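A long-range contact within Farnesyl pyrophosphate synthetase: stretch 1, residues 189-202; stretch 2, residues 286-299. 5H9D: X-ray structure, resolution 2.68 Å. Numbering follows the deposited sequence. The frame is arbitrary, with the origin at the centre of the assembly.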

# COMPACT_ATOMS: atom_id res chain seq x y z
N GLU A 189 7.76 12.50 -24.23
CA GLU A 189 8.29 13.68 -23.53
C GLU A 189 7.41 14.25 -22.44
O GLU A 189 7.85 14.43 -21.32
N THR A 190 6.16 14.54 -22.79
CA THR A 190 5.22 15.08 -21.82
C THR A 190 5.07 14.13 -20.63
O THR A 190 5.00 14.57 -19.49
N VAL A 191 5.05 12.83 -20.91
CA VAL A 191 4.94 11.82 -19.86
C VAL A 191 6.22 11.84 -19.03
O VAL A 191 6.18 11.94 -17.79
N ARG A 192 7.36 11.75 -19.71
CA ARG A 192 8.63 11.77 -19.01
C ARG A 192 8.68 13.06 -18.20
O ARG A 192 9.19 13.09 -17.08
N LYS A 193 8.12 14.13 -18.76
CA LYS A 193 8.09 15.41 -18.08
C LYS A 193 7.24 15.33 -16.80
O LYS A 193 7.66 15.76 -15.73
N LEU A 194 6.05 14.77 -16.92
CA LEU A 194 5.17 14.66 -15.76
C LEU A 194 5.66 13.61 -14.77
O LEU A 194 5.46 13.75 -13.56
N LYS A 195 6.32 12.56 -15.26
CA LYS A 195 6.87 11.59 -14.33
C LYS A 195 7.86 12.35 -13.41
O LYS A 195 7.78 12.25 -12.19
N MET A 196 8.76 13.12 -14.01
CA MET A 196 9.74 13.91 -13.24
C MET A 196 9.13 15.03 -12.37
O MET A 196 9.56 15.21 -11.22
N ILE A 197 8.14 15.77 -12.90
CA ILE A 197 7.49 16.84 -12.14
C ILE A 197 6.90 16.23 -10.85
O ILE A 197 7.13 16.73 -9.74
N GLY A 198 6.13 15.16 -11.04
CA GLY A 198 5.52 14.48 -9.92
C GLY A 198 6.53 13.95 -8.91
O GLY A 198 6.34 14.08 -7.71
N HIS A 199 7.60 13.35 -9.40
CA HIS A 199 8.61 12.84 -8.49
C HIS A 199 9.21 13.94 -7.63
O HIS A 199 9.40 13.73 -6.44
N TYR A 200 9.52 15.10 -8.22
CA TYR A 200 10.08 16.24 -7.45
C TYR A 200 9.08 16.81 -6.43
O TYR A 200 9.47 17.20 -5.33
N ILE A 201 7.80 16.88 -6.80
CA ILE A 201 6.79 17.38 -5.88
C ILE A 201 6.72 16.44 -4.69
O ILE A 201 6.67 16.89 -3.56
N GLY A 202 6.75 15.14 -4.97
CA GLY A 202 6.71 14.12 -3.93
C GLY A 202 7.87 14.19 -2.95
O GLY A 202 7.68 13.97 -1.76
N LYS A 286 14.49 23.77 -3.22
CA LYS A 286 15.24 23.52 -4.42
C LYS A 286 14.45 22.47 -5.24
O LYS A 286 14.33 22.58 -6.47
N TYR A 287 13.90 21.47 -4.53
CA TYR A 287 13.12 20.40 -5.16
C TYR A 287 11.91 20.93 -5.89
O TYR A 287 11.61 20.47 -6.99
N LEU A 288 11.23 21.90 -5.28
CA LEU A 288 10.06 22.53 -5.88
C LEU A 288 10.39 23.32 -7.16
O LEU A 288 9.62 23.32 -8.10
N SER A 289 11.55 23.99 -7.19
CA SER A 289 11.98 24.73 -8.37
C SER A 289 12.26 23.71 -9.47
O SER A 289 11.87 23.90 -10.61
N LYS A 290 12.95 22.64 -9.14
CA LYS A 290 13.20 21.65 -10.16
C LYS A 290 11.87 21.27 -10.80
O LYS A 290 11.80 20.96 -11.99
N ALA A 291 10.79 21.33 -10.02
CA ALA A 291 9.49 20.95 -10.57
C ALA A 291 8.87 22.09 -11.36
O ALA A 291 8.31 21.86 -12.42
N LEU A 292 8.99 23.32 -10.85
CA LEU A 292 8.44 24.49 -11.53
C LEU A 292 9.12 24.77 -12.86
O LEU A 292 8.50 25.24 -13.80
N ASN A 293 10.41 24.46 -12.94
CA ASN A 293 11.15 24.65 -14.17
C ASN A 293 10.52 23.79 -15.27
O ASN A 293 10.22 24.26 -16.37
N LEU A 294 10.32 22.51 -14.96
CA LEU A 294 9.73 21.57 -15.89
C LEU A 294 8.27 21.85 -16.20
O LEU A 294 7.77 21.46 -17.26
N ILE A 295 7.56 22.51 -15.29
CA ILE A 295 6.15 22.74 -15.53
C ILE A 295 6.05 23.81 -16.59
O ILE A 295 5.12 23.84 -17.42
N SER A 296 7.04 24.69 -16.58
CA SER A 296 7.09 25.79 -17.51
C SER A 296 7.32 25.27 -18.91
O SER A 296 6.69 25.73 -19.85
N GLU A 297 8.20 24.30 -19.04
CA GLU A 297 8.47 23.72 -20.33
C GLU A 297 7.26 22.99 -20.93
O GLU A 297 7.38 22.29 -21.94
N LEU A 298 6.09 23.14 -20.32
CA LEU A 298 4.87 22.50 -20.81
C LEU A 298 3.96 23.53 -21.50
O LEU A 298 3.99 24.72 -21.17
N PRO A 299 3.12 23.09 -22.46
CA PRO A 299 2.20 23.98 -23.19
C PRO A 299 1.29 24.86 -22.31
O PRO A 299 0.65 24.39 -21.36

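Two helices that run nearly antiparallel can be held together almost wholly by the fit of their side chains, and this pair from farnesyl pyrophosphate synthetase is a clear example. The axes approach to 8.1 Å with 159° between their N-to-C directions, 745 Å² of surface is buried, and no hydrogen bond crosses between the stretches. The helices lie closest around a small residue: the CA atoms of Ile 197 and Ala 291 are 4.8 Å apart, a spacing that the lone methyl of Ala 291 accommodates.

The principle at work is knobs into holes, and each helix supplies a knob. From the first, Tyr 200 points toward its partner and sits among Tyr 287, Lys 290, Ala 291 and Leu 294. Its chi1 of -64° (m) and chi2 of -33° carry the ring over the second helix, where Lys 290 CB lies over one face, 3.7 Å from the ring centroid and 24° off the normal, a CH-pi contact. The Tyr 200 CB atom packs 3.8 Å from Ala 291 CB, while Tyr 200 CD1 meets the edge of the neighbouring ring at Tyr 287 CD1, 4.0 Å away. Lys 290 has an off-well chi1 of -97°, followed by t, t and m; its CB and the start of its chain serve as hydrocarbon here, whereas its amine forms no hydrogen bond with the opposing stretch, Lys 290 NZ standing 3.8 Å from Tyr 200 OH.

The reciprocal knob is Leu 294, in the common m,t rotamer, which enters the hole formed by Lys 193, Met 196, Ile 197 and Tyr 200. Its CD1 lies 3.7 Å from Met 196 CB and 3.8 Å from Tyr 200 CE2, and its CD2 is 3.4 Å from Lys 193 CD. Thus the two methyls divide between neighbours on successive parts of the first helix.

Ile 197 shows how a rotamer can redirect a side chain. Its CA-to-CB bond points sideways, but the m,t conformation extends CD1 into the interface, 3.6 Å from Ile 295 CG1 and 3.8 Å from Leu 298 CD1. Ile 295, also m,t, brings its own end nearer in the same way. Leu 298 lies beyond the helix, yet its m,t side chain prolongs the apolar seam: its CD1 is 4.1 Å from Leu 194 CD2, and its CD2 is 4.3 Å from Thr 190 CG2. Leu 194 makes that contact although its CA-to-CB bond points away, because its m,t chain brings the branch back.

Lys 193 joins this seam to the polar margin. After a t chi1 of -150°, its next three torsions are all p, a coiled path that lays the methylenes against Leu 294 and carries the amine toward acidic groups. Lys 193 NZ makes a long salt bridge to Glu 189 OE1 (3.9 Å) within its own helix, but stands 4.2 Å from Glu 297 OE1, beyond salt-bridge range. Charge therefore borders this contact, while apolar packing forms its centre.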

# COMPACT_ATOMS: atom_id res chain seq x y z
CB GLU A 189 8.61 14.80 -24.51
CG GLU A 189 10.06 14.80 -24.88
CD GLU A 189 10.97 14.90 -23.66
OE1 GLU A 189 10.95 15.95 -22.97
OE2 GLU A 189 11.70 13.91 -23.40
CB THR A 190 3.85 15.35 -22.50
OG1 THR A 190 3.50 14.23 -23.33
CG2 THR A 190 3.91 16.61 -23.35
CB VAL A 191 4.73 10.38 -20.44
CG1 VAL A 191 4.73 9.36 -19.31
CG2 VAL A 191 3.42 10.31 -21.19
CB ARG A 192 9.78 11.73 -20.02
CG ARG A 192 10.83 10.67 -19.68
CD ARG A 192 11.62 11.03 -18.43
NE ARG A 192 12.85 11.74 -18.74
CZ ARG A 192 12.94 12.94 -19.30
NH1 ARG A 192 11.85 13.63 -19.64
NH2 ARG A 192 14.15 13.47 -19.51
CB LYS A 193 7.51 16.48 -19.01
CG LYS A 193 8.07 17.85 -18.75
CD LYS A 193 9.53 17.86 -19.14
CE LYS A 193 9.70 17.82 -20.69
NZ LYS A 193 9.14 19.05 -21.38
CB LEU A 194 3.74 14.42 -16.23
CG LEU A 194 3.22 15.71 -16.90
CD1 LEU A 194 1.98 15.43 -17.73
CD2 LEU A 194 2.94 16.74 -15.83
CB LYS A 195 7.59 10.46 -15.07
CG LYS A 195 8.15 9.35 -14.14
CD LYS A 195 9.58 8.92 -14.53
CE LYS A 195 9.65 8.06 -15.81
NZ LYS A 195 9.51 6.57 -15.56
CB MET A 196 10.82 14.51 -14.17
CG MET A 196 11.72 13.46 -14.80
SD MET A 196 13.01 14.14 -15.78
CE MET A 196 14.22 14.16 -14.59
CB ILE A 197 6.33 17.48 -12.90
CG1 ILE A 197 6.86 18.28 -14.09
CG2 ILE A 197 5.52 18.36 -11.96
CD1 ILE A 197 5.81 18.92 -14.92
CB HIS A 199 9.70 12.09 -9.27
CG HIS A 199 10.94 11.84 -8.47
ND1 HIS A 199 11.93 12.77 -8.33
CD2 HIS A 199 11.31 10.78 -7.72
CE1 HIS A 199 12.87 12.31 -7.52
NE2 HIS A 199 12.51 11.10 -7.14
CB TYR A 200 10.56 17.41 -8.35
CG TYR A 200 11.71 17.10 -9.30
CD1 TYR A 200 12.71 16.20 -8.94
CD2 TYR A 200 11.82 17.75 -10.53
CE1 TYR A 200 13.78 15.95 -9.78
CE2 TYR A 200 12.89 17.51 -11.37
CZ TYR A 200 13.88 16.61 -10.98
OH TYR A 200 14.98 16.39 -11.79
CB ILE A 201 5.41 17.47 -6.56
CG1 ILE A 201 5.27 18.85 -7.21
CG2 ILE A 201 4.26 17.13 -5.54
CD1 ILE A 201 4.72 18.78 -8.59
CB LYS A 286 16.63 23.01 -4.08
CG LYS A 286 17.43 22.68 -5.31
CD LYS A 286 18.85 22.38 -4.98
CE LYS A 286 19.55 23.60 -4.44
NZ LYS A 286 21.00 23.31 -4.42
CB TYR A 287 12.68 19.34 -4.13
CG TYR A 287 13.58 18.12 -4.12
CD1 TYR A 287 13.83 17.41 -5.30
CD2 TYR A 287 14.20 17.69 -2.93
CE1 TYR A 287 14.68 16.30 -5.32
CE2 TYR A 287 15.06 16.55 -2.93
CZ TYR A 287 15.30 15.87 -4.13
OH TYR A 287 16.12 14.76 -4.16
CB LEU A 288 9.39 23.43 -4.84
CG LEU A 288 8.33 22.78 -3.94
CD1 LEU A 288 7.78 23.79 -2.95
CD2 LEU A 288 7.18 22.23 -4.81
CB SER A 289 13.27 25.50 -8.09
OG SER A 289 13.10 26.37 -7.00
CB LYS A 290 13.88 20.39 -9.59
CG LYS A 290 15.40 20.38 -9.76
CD LYS A 290 16.00 19.14 -9.10
CE LYS A 290 17.46 18.97 -9.45
NZ LYS A 290 17.67 18.93 -10.93
CB ALA A 291 8.55 20.50 -9.45
CB LEU A 292 8.53 25.70 -10.61
CG LEU A 292 7.41 25.55 -9.58
CD1 LEU A 292 7.67 26.39 -8.36
CD2 LEU A 292 6.11 25.97 -10.24
CB ASN A 293 12.64 24.28 -13.98
CG ASN A 293 13.40 24.21 -15.30
OD1 ASN A 293 13.45 25.19 -16.06
ND2 ASN A 293 13.99 23.06 -15.58
CB LEU A 294 9.84 20.15 -15.32
CG LEU A 294 11.20 19.46 -15.35
CD1 LEU A 294 11.10 18.14 -14.64
CD2 LEU A 294 11.63 19.23 -16.80
CB ILE A 295 5.39 23.16 -14.21
CG1 ILE A 295 5.42 22.01 -13.21
CG2 ILE A 295 3.92 23.52 -14.51
CD1 ILE A 295 4.83 22.34 -11.86
CB SER A 296 8.19 26.73 -17.09
OG SER A 296 7.92 27.17 -15.77
CB GLU A 297 9.68 22.79 -20.21
CG GLU A 297 10.98 23.55 -19.94
CD GLU A 297 12.15 22.67 -19.50
OE1 GLU A 297 12.29 21.52 -20.02
OE2 GLU A 297 12.94 23.14 -18.65
CB LEU A 298 4.08 21.85 -19.66
CG LEU A 298 4.45 20.47 -19.08
CD1 LEU A 298 3.75 20.29 -17.74
CD2 LEU A 298 4.04 19.34 -20.05
CB PRO A 299 1.39 23.01 -24.05
CG PRO A 299 1.49 21.72 -23.31
CD PRO A 299 2.92 21.69 -22.87